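Local coordinates for nuclear transport factor 2 family protein (Rhodopseudomonas palustris, PDB 3DM8) that is of unknown function but has the SnoaL-like, NTF2-type fold and may be an isomerase, at residues Met1-Ser5 against Leu6-Ser10; Phe9-Ala12 against Leu13-Leu17; Ala54-Leu57 against Glu58-Gln62. One frame throughout, in Å; residues are numbered along the deposited sequence.

Contact 1: Met1-Ser5 against Leu6-Ser10; sequences MTEHS and LWRFS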
loop_
_atom_site.group_PDB
_atom_site.type_symbol
_atom_site.label_atom_id
_atom_site.label_comp_id
_atom_site.label_asym_id
_atom_site.label_seq_id
_atom_site.Cartn_x
_atom_site.Cartn_y
_atom_site.Cartn_z
ATOM N N MET A 1 -1.284 -28.262 5.035
ATOM C CA MET A 1 -2.145 -27.433 4.127
ATOM C C MET A 1 -1.288 -26.656 3.149
ATOM O O MET A 1 -0.443 -25.845 3.533
ATOM C CB MET A 1 -3.014 -26.478 4.932
ATOM C CG MET A 1 -3.902 -25.603 4.079
ATOM S SD MET A 1 -3.258 -23.918 4.008
ATOM C CE MET A 1 -3.043 -23.578 5.775
ATOM N N THR A 2 -1.560 -26.879 1.872
ATOM C CA THR A 2 -0.630 -26.464 0.836
ATOM C C THR A 2 -1.149 -25.508 -0.261
ATOM O O THR A 2 -0.336 -25.148 -1.122
ATOM C CB THR A 2 0.014 -27.699 0.180
ATOM O OG1 THR A 2 -0.991 -28.423 -0.522
ATOM C CG2 THR A 2 0.646 -28.613 1.259
ATOM N N GLU A 3 -2.430 -25.089 -0.246
ATOM C CA GLU A 3 -2.872 -23.942 -1.104
ATOM C C GLU A 3 -3.450 -22.778 -0.319
ATOM O O GLU A 3 -4.576 -22.806 0.171
ATOM C CB GLU A 3 -3.874 -24.250 -2.219
ATOM C CG GLU A 3 -3.916 -23.010 -3.191
ATOM C CD GLU A 3 -5.092 -22.935 -4.161
ATOM O OE1 GLU A 3 -5.004 -22.138 -5.150
ATOM O OE2 GLU A 3 -6.113 -23.619 -3.934
ATOM N N HIS A 4 -2.660 -21.723 -0.292
ATOM C CA HIS A 4 -2.956 -20.578 0.544
ATOM C C HIS A 4 -4.301 -19.947 0.163
ATOM O O HIS A 4 -4.641 -19.814 -0.996
ATOM C CB HIS A 4 -1.815 -19.571 0.469
ATOM C CG HIS A 4 -1.782 -18.626 1.624
ATOM N ND1 HIS A 4 -2.638 -17.564 1.720
ATOM C CD2 HIS A 4 -1.017 -18.597 2.744
ATOM C CE1 HIS A 4 -2.408 -16.911 2.847
ATOM N NE2 HIS A 4 -1.413 -17.513 3.481
ATOM N N SER A 5 -5.027 -19.546 1.198
ATOM C CA SER A 5 -6.329 -18.881 1.081
ATOM C C SER A 5 -6.263 -17.634 0.247
ATOM O O SER A 5 -7.274 -17.216 -0.336
ATOM C CB SER A 5 -6.907 -18.560 2.470
ATOM O OG SER A 5 -7.281 -19.776 3.138
ATOM N N LEU A 6 -5.090 -17.031 0.184
ATOM C CA LEU A 6 -4.950 -15.792 -0.631
ATOM C C LEU A 6 -5.215 -16.108 -2.126
ATOM O O LEU A 6 -5.898 -15.371 -2.856
ATOM C CB LEU A 6 -3.565 -15.198 -0.464
ATOM C CG LEU A 6 -3.262 -13.983 -1.344
ATOM C CD1 LEU A 6 -4.193 -12.818 -0.957
ATOM C CD2 LEU A 6 -1.744 -13.586 -1.360
ATOM N N TRP A 7 -4.653 -17.225 -2.551
ATOM C CA TRP A 7 -4.793 -17.673 -3.953
ATOM C C TRP A 7 -6.254 -18.043 -4.274
ATOM O O TRP A 7 -6.776 -17.783 -5.387
ATOM C CB TRP A 7 -3.805 -18.804 -4.299
ATOM C CG TRP A 7 -2.370 -18.475 -3.874
ATOM C CD1 TRP A 7 -1.548 -19.244 -3.127
ATOM C CD2 TRP A 7 -1.648 -17.279 -4.161
ATOM N NE1 TRP A 7 -0.333 -18.609 -2.945
ATOM C CE2 TRP A 7 -0.384 -17.390 -3.550
ATOM C CE3 TRP A 7 -1.957 -16.116 -4.859
ATOM C CZ2 TRP A 7 0.579 -16.389 -3.637
ATOM C CZ3 TRP A 7 -0.986 -15.120 -4.960
ATOM C CH2 TRP A 7 0.259 -15.268 -4.364
ATOM N N ARG A 8 -6.900 -18.663 -3.303
ATOM C CA ARG A 8 -8.318 -19.051 -3.446
ATOM C C ARG A 8 -9.203 -17.817 -3.555
ATOM O O ARG A 8 -10.142 -17.745 -4.370
ATOM C CB ARG A 8 -8.774 -19.958 -2.313
ATOM C CG ARG A 8 -8.051 -21.266 -2.238
ATOM C CD ARG A 8 -8.608 -22.128 -1.136
ATOM N NE ARG A 8 -8.680 -21.401 0.124
ATOM C CZ ARG A 8 -9.811 -21.144 0.784
ATOM N NH1 ARG A 8 -10.972 -21.576 0.319
ATOM N NH2 ARG A 8 -9.766 -20.481 1.922
ATOM N N PHE A 9 -8.874 -16.825 -2.736
ATOM C CA PHE A 9 -9.597 -15.556 -2.753
ATOM C C PHE A 9 -9.367 -14.842 -4.068
ATOM O O PHE A 9 -10.281 -14.304 -4.669
ATOM C CB PHE A 9 -9.157 -14.665 -1.580
ATOM C CG PHE A 9 -9.615 -13.263 -1.682
ATOM C CD1 PHE A 9 -10.944 -12.940 -1.596
ATOM C CD2 PHE A 9 -8.701 -12.249 -1.779
ATOM C CE1 PHE A 9 -11.371 -11.630 -1.702
ATOM C CE2 PHE A 9 -9.135 -10.924 -1.850
ATOM C CZ PHE A 9 -10.470 -10.631 -1.836
ATOM N N SER A 10 -8.131 -14.874 -4.542
ATOM C CA SER A 10 -7.767 -14.157 -5.744
ATOM C C SER A 10 -8.536 -14.768 -6.922
ATOM O O SER A 10 -9.034 -14.046 -7.798
ATOM C CB SER A 10 -6.251 -14.177 -5.976
ATOM O OG SER A 10 -5.931 -13.363 -7.113
#

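Contact 2: Phe9-Ala12 against Leu13-Leu17; sequences FSRA and LHRAL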
loop_
_atom_site.group_PDB
_atom_site.type_symbol
_atom_site.label_atom_id
_atom_site.label_comp_id
_atom_site.label_asym_id
_atom_site.label_seq_id
_atom_site.Cartn_x
_atom_site.Cartn_y
_atom_site.Cartn_z
ATOM N N PHE A 9 -8.874 -16.825 -2.736
ATOM C CA PHE A 9 -9.597 -15.556 -2.753
ATOM C C PHE A 9 -9.367 -14.842 -4.068
ATOM O O PHE A 9 -10.281 -14.304 -4.669
ATOM C CB PHE A 9 -9.157 -14.665 -1.580
ATOM C CG PHE A 9 -9.615 -13.263 -1.682
ATOM C CD1 PHE A 9 -10.944 -12.940 -1.596
ATOM C CD2 PHE A 9 -8.701 -12.249 -1.779
ATOM C CE1 PHE A 9 -11.371 -11.630 -1.702
ATOM C CE2 PHE A 9 -9.135 -10.924 -1.850
ATOM C CZ PHE A 9 -10.470 -10.631 -1.836
ATOM N N SER A 10 -8.131 -14.874 -4.542
ATOM C CA SER A 10 -7.767 -14.157 -5.744
ATOM C C SER A 10 -8.536 -14.768 -6.922
ATOM O O SER A 10 -9.034 -14.046 -7.798
ATOM C CB SER A 10 -6.251 -14.177 -5.976
ATOM O OG SER A 10 -5.931 -13.363 -7.113
ATOM N N ARG A 11 -8.621 -16.096 -6.937
ATOM C CA ARG A 11 -9.344 -16.755 -8.042
ATOM C C ARG A 11 -10.850 -16.434 -8.005
ATOM O O ARG A 11 -11.479 -16.123 -9.027
ATOM C CB ARG A 11 -9.095 -18.238 -8.018
ATOM C CG ARG A 11 -9.744 -18.957 -9.080
ATOM C CD ARG A 11 -9.170 -20.362 -9.193
ATOM N NE ARG A 11 -9.240 -21.078 -7.922
ATOM C CZ ARG A 11 -8.193 -21.295 -7.142
ATOM N NH1 ARG A 11 -7.020 -20.881 -7.503
ATOM N NH2 ARG A 11 -8.334 -21.963 -6.015
ATOM N N ALA A 12 -11.390 -16.473 -6.789
ATOM C CA ALA A 12 -12.806 -16.225 -6.541
ATOM C C ALA A 12 -13.164 -14.804 -6.953
ATOM O O ALA A 12 -14.193 -14.560 -7.559
ATOM C CB ALA A 12 -13.115 -16.406 -5.063
ATOM N N LEU A 13 -12.288 -13.873 -6.628
ATOM C CA LEU A 13 -12.514 -12.473 -6.974
ATOM C C LEU A 13 -12.446 -12.263 -8.502
ATOM O O LEU A 13 -13.214 -11.483 -9.131
ATOM C CB LEU A 13 -11.468 -11.618 -6.257
ATOM C CG LEU A 13 -11.708 -10.115 -6.437
ATOM C CD1 LEU A 13 -13.084 -9.666 -5.863
ATOM C CD2 LEU A 13 -10.488 -9.386 -5.812
ATOM N N HIS A 14 -11.516 -12.965 -9.140
ATOM C CA HIS A 14 -11.406 -12.935 -10.610
ATOM C C HIS A 14 -12.695 -13.361 -11.285
ATOM O O HIS A 14 -13.212 -12.707 -12.222
ATOM C CB HIS A 14 -10.281 -13.883 -11.059
ATOM C CG HIS A 14 -10.042 -13.889 -12.532
ATOM N ND1 HIS A 14 -8.947 -13.261 -13.108
ATOM C CD2 HIS A 14 -10.713 -14.485 -13.544
ATOM C CE1 HIS A 14 -8.971 -13.467 -14.416
ATOM N NE2 HIS A 14 -10.049 -14.174 -14.707
ATOM N N ARG A 15 -13.224 -14.474 -10.809
ATOM C CA ARG A 15 -14.493 -14.997 -11.339
ATOM C C ARG A 15 -15.600 -13.950 -11.200
ATOM O O ARG A 15 -16.417 -13.762 -12.097
ATOM C CB ARG A 15 -14.916 -16.293 -10.625
ATOM C CG ARG A 15 -13.946 -17.420 -10.831
ATOM C CD ARG A 15 -14.636 -18.721 -10.572
ATOM N NE ARG A 15 -13.732 -19.864 -10.613
ATOM C CZ ARG A 15 -13.486 -20.583 -11.705
ATOM N NH1 ARG A 15 -14.048 -20.261 -12.867
ATOM N NH2 ARG A 15 -12.656 -21.614 -11.638
ATOM N N ALA A 16 -15.601 -13.248 -10.064
ATOM C CA ALA A 16 -16.688 -12.339 -9.756
ATOM C C ALA A 16 -16.522 -11.116 -10.644
ATOM O O ALA A 16 -17.472 -10.680 -11.310
ATOM C CB ALA A 16 -16.745 -11.957 -8.284
ATOM N N LEU A 17 -15.310 -10.588 -10.710
ATOM C CA LEU A 17 -15.116 -9.311 -11.402
ATOM C C LEU A 17 -15.189 -9.475 -12.899
ATOM O O LEU A 17 -15.689 -8.595 -13.623
ATOM C CB LEU A 17 -13.782 -8.667 -11.030
ATOM C CG LEU A 17 -13.631 -8.295 -9.563
ATOM C CD1 LEU A 17 -12.344 -7.450 -9.393
ATOM C CD2 LEU A 17 -14.844 -7.613 -8.932
#

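Contact 3: Ala54-Leu57 against Glu58-Gln62; sequences AAVL and EVCRQ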
loop_
_atom_site.group_PDB
_atom_site.type_symbol
_atom_site.label_atom_id
_atom_site.label_comp_id
_atom_site.label_asym_id
_atom_site.label_seq_id
_atom_site.Cartn_x
_atom_site.Cartn_y
_atom_site.Cartn_z
ATOM N N ALA A 54 -22.372 -9.070 3.124
ATOM C CA ALA A 54 -23.330 -8.444 2.150
ATOM C C ALA A 54 -22.796 -7.134 1.599
ATOM O O ALA A 54 -22.829 -6.874 0.395
ATOM C CB ALA A 54 -24.710 -8.213 2.782
ATOM N N ALA A 55 -22.269 -6.285 2.473
ATOM C CA ALA A 55 -21.733 -4.981 2.031
ATOM C C ALA A 55 -20.485 -5.148 1.177
ATOM O O ALA A 55 -20.262 -4.399 0.224
ATOM C CB ALA A 55 -21.424 -4.073 3.246
ATOM N N VAL A 56 -19.641 -6.137 1.492
ATOM C CA VAL A 56 -18.440 -6.377 0.681
ATOM C C VAL A 56 -18.809 -6.948 -0.690
ATOM O O VAL A 56 -18.221 -6.559 -1.688
ATOM C CB VAL A 56 -17.398 -7.253 1.424
ATOM C CG1 VAL A 56 -16.318 -7.839 0.433
ATOM C CG2 VAL A 56 -16.796 -6.473 2.681
ATOM N N LEU A 57 -19.812 -7.812 -0.760
ATOM C CA LEU A 57 -20.268 -8.322 -2.053
ATOM C C LEU A 57 -20.833 -7.172 -2.904
ATOM O O LEU A 57 -20.656 -7.119 -4.105
ATOM C CB LEU A 57 -21.270 -9.456 -1.914
ATOM C CG LEU A 57 -20.697 -10.777 -1.409
ATOM C CD1 LEU A 57 -21.744 -11.839 -1.127
ATOM C CD2 LEU A 57 -19.639 -11.310 -2.405
ATOM N N GLU A 58 -21.466 -6.204 -2.269
ATOM C CA GLU A 58 -21.963 -5.042 -2.997
ATOM C C GLU A 58 -20.805 -4.215 -3.574
ATOM O O GLU A 58 -20.850 -3.810 -4.736
ATOM C CB GLU A 58 -22.907 -4.212 -2.135
ATOM C CG GLU A 58 -23.359 -2.922 -2.751
ATOM C CD GLU A 58 -24.173 -3.058 -4.053
ATOM O OE1 GLU A 58 -24.678 -4.176 -4.379
ATOM O OE2 GLU A 58 -24.340 -1.973 -4.694
ATOM N N VAL A 59 -19.764 -3.961 -2.773
ATOM C CA VAL A 59 -18.537 -3.336 -3.305
ATOM C C VAL A 59 -18.044 -4.080 -4.550
ATOM O O VAL A 59 -17.702 -3.492 -5.556
ATOM C CB VAL A 59 -17.437 -3.242 -2.233
ATOM C CG1 VAL A 59 -16.012 -2.989 -2.809
ATOM C CG2 VAL A 59 -17.821 -2.202 -1.179
ATOM N N CYS A 60 -17.966 -5.412 -4.445
ATOM C CA CYS A 60 -17.379 -6.193 -5.503
ATOM C C CYS A 60 -18.264 -6.189 -6.744
ATOM O O CYS A 60 -17.753 -6.243 -7.865
ATOM C CB CYS A 60 -17.055 -7.624 -5.055
ATOM S SG CYS A 60 -15.700 -7.659 -3.844
ATOM N N ARG A 61 -19.567 -6.050 -6.528
ATOM C CA ARG A 61 -20.554 -5.975 -7.639
ATOM C C ARG A 61 -20.355 -4.658 -8.408
ATOM O O ARG A 61 -20.329 -4.620 -9.623
ATOM C CB ARG A 61 -21.999 -6.068 -7.144
ATOM C CG ARG A 61 -23.049 -5.992 -8.236
ATOM C CD ARG A 61 -24.477 -5.697 -7.677
ATOM N NE ARG A 61 -24.578 -4.335 -7.178
ATOM C CZ ARG A 61 -24.510 -3.266 -7.961
ATOM N NH1 ARG A 61 -24.363 -3.437 -9.250
ATOM N NH2 ARG A 61 -24.585 -2.035 -7.465
ATOM N N GLN A 62 -20.213 -3.594 -7.651
ATOM C CA GLN A 62 -19.965 -2.276 -8.231
ATOM C C GLN A 62 -18.643 -2.219 -8.997
ATOM O O GLN A 62 -18.547 -1.644 -10.079
ATOM C CB GLN A 62 -19.957 -1.233 -7.141
ATOM C CG GLN A 62 -21.281 -1.033 -6.494
ATOM C CD GLN A 62 -21.160 -0.091 -5.302
ATOM O OE1 GLN A 62 -20.522 -0.395 -4.307
ATOM N NE2 GLN A 62 -21.761 1.067 -5.418
#

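Contact 1: Met1-Ser5 against Leu6-Ser10
Leu6 meets His4 through its backbone: Leu6 N donates to His4 ND1 over 2.9 Å, with an N-H...N angle of 163°, and the donor lies at the edge of the imidazole close to the ring plane. CG of His4 stands opposite the backbone N (chi1 -159°), which swings the ring forward along the chain to the amide of Leu6. Its far nitrogen, NE2, is bonded to Gly80 O, so the ring is fixed at both ends, consistent with a proton on NE2. Trp7 comes next, its indole carrying Leu6 CD2 over one face, toward the rim, and reaching His4 with CD1 3.6 Å from His4 CB. Trp7 N also makes a weak bond of 3.0 Å to His4 O. On the same residue, CB lies 3.6 Å from Glu3 OE1, the extended glutamate chain reaching forward past the start of the helix. This is a helix N-cap, made here by a histidine: His4, the residue just before helix 5-19, covers an amide that lacks a carbonyl partner one turn back. Arg8 N bonds His4 O weakly, at 3.4 Å, while the side chain bends at chi3 and curls back. Its NH2 meets Ser5 OG at 2.9 Å in the guanidinium plane, almost straight at 172°, and is also bonded to Gly114 O. Lower down, Arg8 CG lies 3.5 Å from Glu3 OE2, the methylene rather than the charged end touching the carboxylate. Phe9 N to Ser5 O, at 2.9 Å, is the first strong i to i-4 bond, while the ring turns away to Leu25, Ile28, Leu116 and Leu119.

Contact 2: Phe9-Ala12 against Leu13-Leu17
The middle of the amphipathic helix 5-19 brings Phe9 and Leu13, one turn apart, together on its inward side. Their side chains lie alongside each other and point the same way, Phe9 CZ meeting Leu13 CD2 at 4.2 Å. Leu13 CG is placed opposite its backbone N (chi1 -174°), which carries the two methyls away from the helix and lets CD2 draw up to the far end of the phenyl ring. Beneath them Leu13 N donates to Phe9 O at 2.8 Å, and the matching bond from Arg15 N to Arg11 O measures 3.0 Å. The outward side is polar. Arg15 runs extended from CG to NE past Arg11, whose CG lies 4.4 Å from Arg15 NE. The like charges, 5.1 Å apart from Arg11 NE to Arg15 NH2, are probably eased by acidic neighbours: Arg15 NE forms a salt bridge with Glu24, and Arg11 has a long, weak ion pair with Glu3. Around the inward side, Ala16 packs on Leu25 of helix 23-28, and Leu13 on Cys60 of helix 53-66. Such a division between an apolar face turned to the protein and a charged face turned outward is characteristic of the long N-terminal helix that packs against the curved sheet in NTF2-like proteins.

Contact 3: Ala54-Leu57 against Glu58-Gln62
Cys60 points back at Val56, one turn earlier on helix 53-66, one of the helices that pack with the curved sheet of the NTF2-like fold. The apolar contact between them runs from Val56 CG1 to Cys60 SG, at 4.3 Å. SG sits beside the backbone N of its own residue (chi1 -69°), a setting that turns the sulfur back along the helix toward the valine. Both side chains belong to the buried face, where Val56 also touches Ile33 and Trp35 while Cys60 touches Leu25 of helix 23-28. Val59 adds a further apolar side chain against Trp35.

Backbone bonds hold the same turns together. Cys60 N donates to Val56 O at 3.0 Å, and Arg61 N to Leu57 O at 2.9 Å; the amides of Glu58 and Val59 follow the same i to i-4 pattern.

Charged groups occupy the outer side. Within 58-62, Glu58 and Arg61, three residues apart, form a two-pronged salt bridge, Arg61 also pairing through NH1 with Asp65 one turn on. Bent at chi3 (70°), Arg61 presents the NE and NH2 side of its guanidinium, one nitrogen to each carboxylate oxygen. Arg61 NH2 bonds Glu58 OE2 at 2.8 Å, on the syn side but 29° out of the carboxylate plane, and Arg61 NE bonds Glu58 OE1, also at 2.8 Å, the NE approaching that oxygen from above the carboxylate plane.

Overall arrangement
Contacts 1 and 2 follow one another along helix 5-19, sharing Phe9 and Ser10, with centres about 12 Å apart; one covers the capped start of the helix and the other its middle. They also touch through a long, weak ion pair, Glu3 OE1 to Arg11 NH1 at 3.3 Å. Contact 3 lies on a separate helix, its centre about 13 Å from that of contact 2, and the two touch: Leu13 CD1 packs on Cys60 SG at 3.9 Å and Leu17 CD2 on Cys60 O at 3.4 Å. Contact 1 remains apart from contact 3, with nearest atoms about 6 Å away. The side chain of Val56 lies about 11 Å from a bound dodecyl nonaethylene glycol ether.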